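Local coordinates for protein macrophage receptor MARCO (Mus musculus, PDB 2OYA) that serves as a macrophage scavenger receptor, whose cysteine-rich domain takes part in ligand recognition through a basic and an acidic cluster, at residues Thr40-Met45 and Gly73-Trp79. Residue numbers count along the deposited sequence, not the author numbering.
Sequences TVFCRM and GTENSLW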
loop_
_atom_site.group_PDB
_atom_site.type_symbol
_atom_site.label_atom_id
_atom_site.label_comp_id
_atom_site.label_asym_id
_atom_site.label_seq_id
_atom_site.Cartn_x
_atom_site.Cartn_y
_atom_site.Cartn_z
ATOM N N THR A 40 -6.144 4.746 1.521
ATOM C CA THR A 40 -6.039 5.843 2.488
ATOM C C THR A 40 -5.223 5.400 3.705
ATOM O O THR A 40 -4.387 6.157 4.192
ATOM C CB THR A 40 -7.435 6.382 2.876
ATOM O OG1 THR A 40 -8.039 6.955 1.705
ATOM C CG2 THR A 40 -7.367 7.461 3.965
ATOM N N VAL A 41 -5.462 4.185 4.202
ATOM C CA VAL A 41 -4.652 3.700 5.329
ATOM C C VAL A 41 -3.177 3.597 4.947
ATOM O O VAL A 41 -2.303 4.086 5.678
ATOM C CB VAL A 41 -5.174 2.375 5.927
ATOM C CG1 VAL A 41 -4.223 1.878 7.013
ATOM C CG2 VAL A 41 -6.559 2.591 6.488
ATOM N N PHE A 42 -2.909 3.005 3.786
ATOM C CA PHE A 42 -1.533 2.866 3.310
ATOM C C PHE A 42 -0.882 4.241 3.191
ATOM O O PHE A 42 0.221 4.450 3.695
ATOM C CB PHE A 42 -1.519 2.137 1.953
ATOM C CG PHE A 42 -0.152 2.029 1.329
ATOM C CD1 PHE A 42 0.609 0.873 1.502
ATOM C CD2 PHE A 42 0.373 3.076 0.558
ATOM C CE1 PHE A 42 1.887 0.767 0.921
ATOM C CE2 PHE A 42 1.645 2.986 -0.013
ATOM C CZ PHE A 42 2.404 1.816 0.175
ATOM N N CYS A 43 -1.568 5.176 2.525
ATOM C CA CYS A 43 -1.026 6.521 2.308
ATOM C C CYS A 43 -0.819 7.312 3.617
ATOM O O CYS A 43 0.158 8.042 3.748
ATOM C CB CYS A 43 -1.911 7.301 1.334
ATOM S SG CYS A 43 -1.905 6.605 -0.344
ATOM N N ARG A 44 -1.724 7.135 4.574
ATOM C CA ARG A 44 -1.617 7.729 5.912
ATOM C C ARG A 44 -0.316 7.322 6.596
ATOM O O ARG A 44 0.336 8.149 7.273
ATOM C CB ARG A 44 -2.827 7.309 6.744
ATOM C CG ARG A 44 -2.821 7.702 8.220
ATOM C CD ARG A 44 -4.143 7.261 8.856
ATOM N NE ARG A 44 -5.307 7.924 8.259
ATOM C CZ ARG A 44 -6.477 7.326 8.056
ATOM N NH1 ARG A 44 -6.633 6.041 8.375
ATOM N NH2 ARG A 44 -7.485 8.008 7.517
ATOM N N MET A 45 0.089 6.070 6.395
ATOM C CA MET A 45 1.350 5.586 6.962
ATOM C C MET A 45 2.550 6.407 6.487
ATOM O O MET A 45 3.523 6.593 7.235
ATOM C CB MET A 45 1.552 4.113 6.646
ATOM C CG MET A 45 0.522 3.210 7.303
ATOM S SD MET A 45 0.764 1.497 6.824
ATOM C CE MET A 45 2.305 1.094 7.672
ATOM N N GLY A 73 -10.729 2.124 7.035
ATOM C CA GLY A 73 -10.329 3.394 6.456
ATOM C C GLY A 73 -9.772 4.338 7.495
ATOM O O GLY A 73 -9.117 5.338 7.160
ATOM N N THR A 74 -10.008 3.996 8.757
ATOM C CA THR A 74 -9.640 4.838 9.888
ATOM C C THR A 74 -8.393 4.335 10.635
ATOM O O THR A 74 -7.925 4.991 11.576
ATOM C CB THR A 74 -10.806 4.903 10.891
ATOM O OG1 THR A 74 -11.143 3.572 11.290
ATOM C CG2 THR A 74 -12.028 5.581 10.260
ATOM N N GLU A 75 -7.864 3.183 10.219
ATOM C CA GLU A 75 -6.667 2.598 10.845
ATOM C C GLU A 75 -5.422 3.476 10.622
ATOM O O GLU A 75 -5.317 4.167 9.600
ATOM C CB GLU A 75 -6.417 1.161 10.336
ATOM C CG GLU A 75 -7.522 0.140 10.621
ATOM C CD GLU A 75 -8.641 0.123 9.565
ATOM O OE1 GLU A 75 -8.768 1.075 8.772
ATOM O OE2 GLU A 75 -9.417 -0.850 9.518
ATOM N N ASN A 76 -4.496 3.459 11.581
ATOM C CA ASN A 76 -3.230 4.187 11.442
ATOM C C ASN A 76 -2.196 3.374 10.686
ATOM O O ASN A 76 -1.189 3.908 10.241
ATOM C CB ASN A 76 -2.673 4.608 12.802
ATOM C CG ASN A 76 -3.613 5.538 13.545
ATOM O OD1 ASN A 76 -3.982 5.270 14.691
ATOM N ND2 ASN A 76 -4.031 6.623 12.881
ATOM N N SER A 77 -2.490 2.083 10.529
ATOM C CA SER A 77 -1.576 1.138 9.934
ATOM C C SER A 77 -2.333 0.010 9.234
ATOM O O SER A 77 -3.400 -0.419 9.697
ATOM C CB SER A 77 -0.712 0.559 11.065
ATOM O OG SER A 77 0.026 -0.561 10.648
ATOM N N LEU A 78 -1.772 -0.490 8.128
ATOM C CA LEU A 78 -2.317 -1.710 7.485
ATOM C C LEU A 78 -2.248 -2.915 8.406
ATOM O O LEU A 78 -2.995 -3.891 8.237
ATOM C CB LEU A 78 -1.559 -2.056 6.200
ATOM C CG LEU A 78 -1.831 -1.229 4.943
ATOM C CD1 LEU A 78 -1.014 -1.780 3.769
ATOM C CD2 LEU A 78 -3.306 -1.221 4.593
ATOM N N TRP A 79 -1.326 -2.862 9.364
ATOM C CA TRP A 79 -1.189 -3.947 10.326
ATOM C C TRP A 79 -2.480 -4.064 11.163
ATOM O O TRP A 79 -2.819 -5.147 11.633
ATOM C CB TRP A 79 0.060 -3.744 11.204
ATOM C CG TRP A 79 1.362 -4.331 10.630
ATOM C CD1 TRP A 79 2.080 -5.380 11.147
ATOM C CD2 TRP A 79 2.111 -3.865 9.482
ATOM N NE1 TRP A 79 3.220 -5.604 10.384
ATOM C CE2 TRP A 79 3.252 -4.698 9.355
ATOM C CE3 TRP A 79 1.909 -2.841 8.537
ATOM C CZ2 TRP A 79 4.205 -4.536 8.328
ATOM C CZ3 TRP A 79 2.856 -2.683 7.508
ATOM C CH2 TRP A 79 3.996 -3.530 7.424
#
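In this scavenger receptor cysteine-rich (SRCR) domain, residues 40-45 of helix 36-45 pack against the loop 73-79, which wraps along one side of the helix. R44 makes the strong polar contacts. Its guanidinium meets two backbone carbonyls near its own plane: NH1 donates to G73 O (2.9 Å) and to E75 O (2.6 Å), while NH2 also reaches G73 O (3.1 Å). One side chain thus ties together both ends of the G73-E75 turn. The turn is closed from within by E75, whose OE1 accepts from G73 N at 2.8 Å and whose OE2 accepts from the backbone N of R72. G73 has a positive phi of 113°, where a CB would collide with the preceding carbonyl.

V41 points into the loop and is buried there: its CG2 lies 3.8 Å from G73 C, its CG1 3.5 Å from S77 C and 4.0 Å from L78 CD2. L78 continues the apolar patch, with CD1 3.8 Å from F42 CD1 at the ring edge; F42 goes on to A18 and V99 of the strands. M45 lies over the start of the 3-10 segment, its SD taking a weak hydrogen bond from L78 N (3.5 Å) and its CE touching W79 CZ3 (3.8 Å). S77 OG accepts from W79 N at 3.0 Å, forming an ST turn. Disulfide C43-C101 ties the helix to strand 98-101, and C71-C81 brackets the loop; R44 hydrogen bonds and V41, L78 and M45 packing join the two, in a disulfide-rich SRCR domain whose single helix carries a long cystine-closed loop.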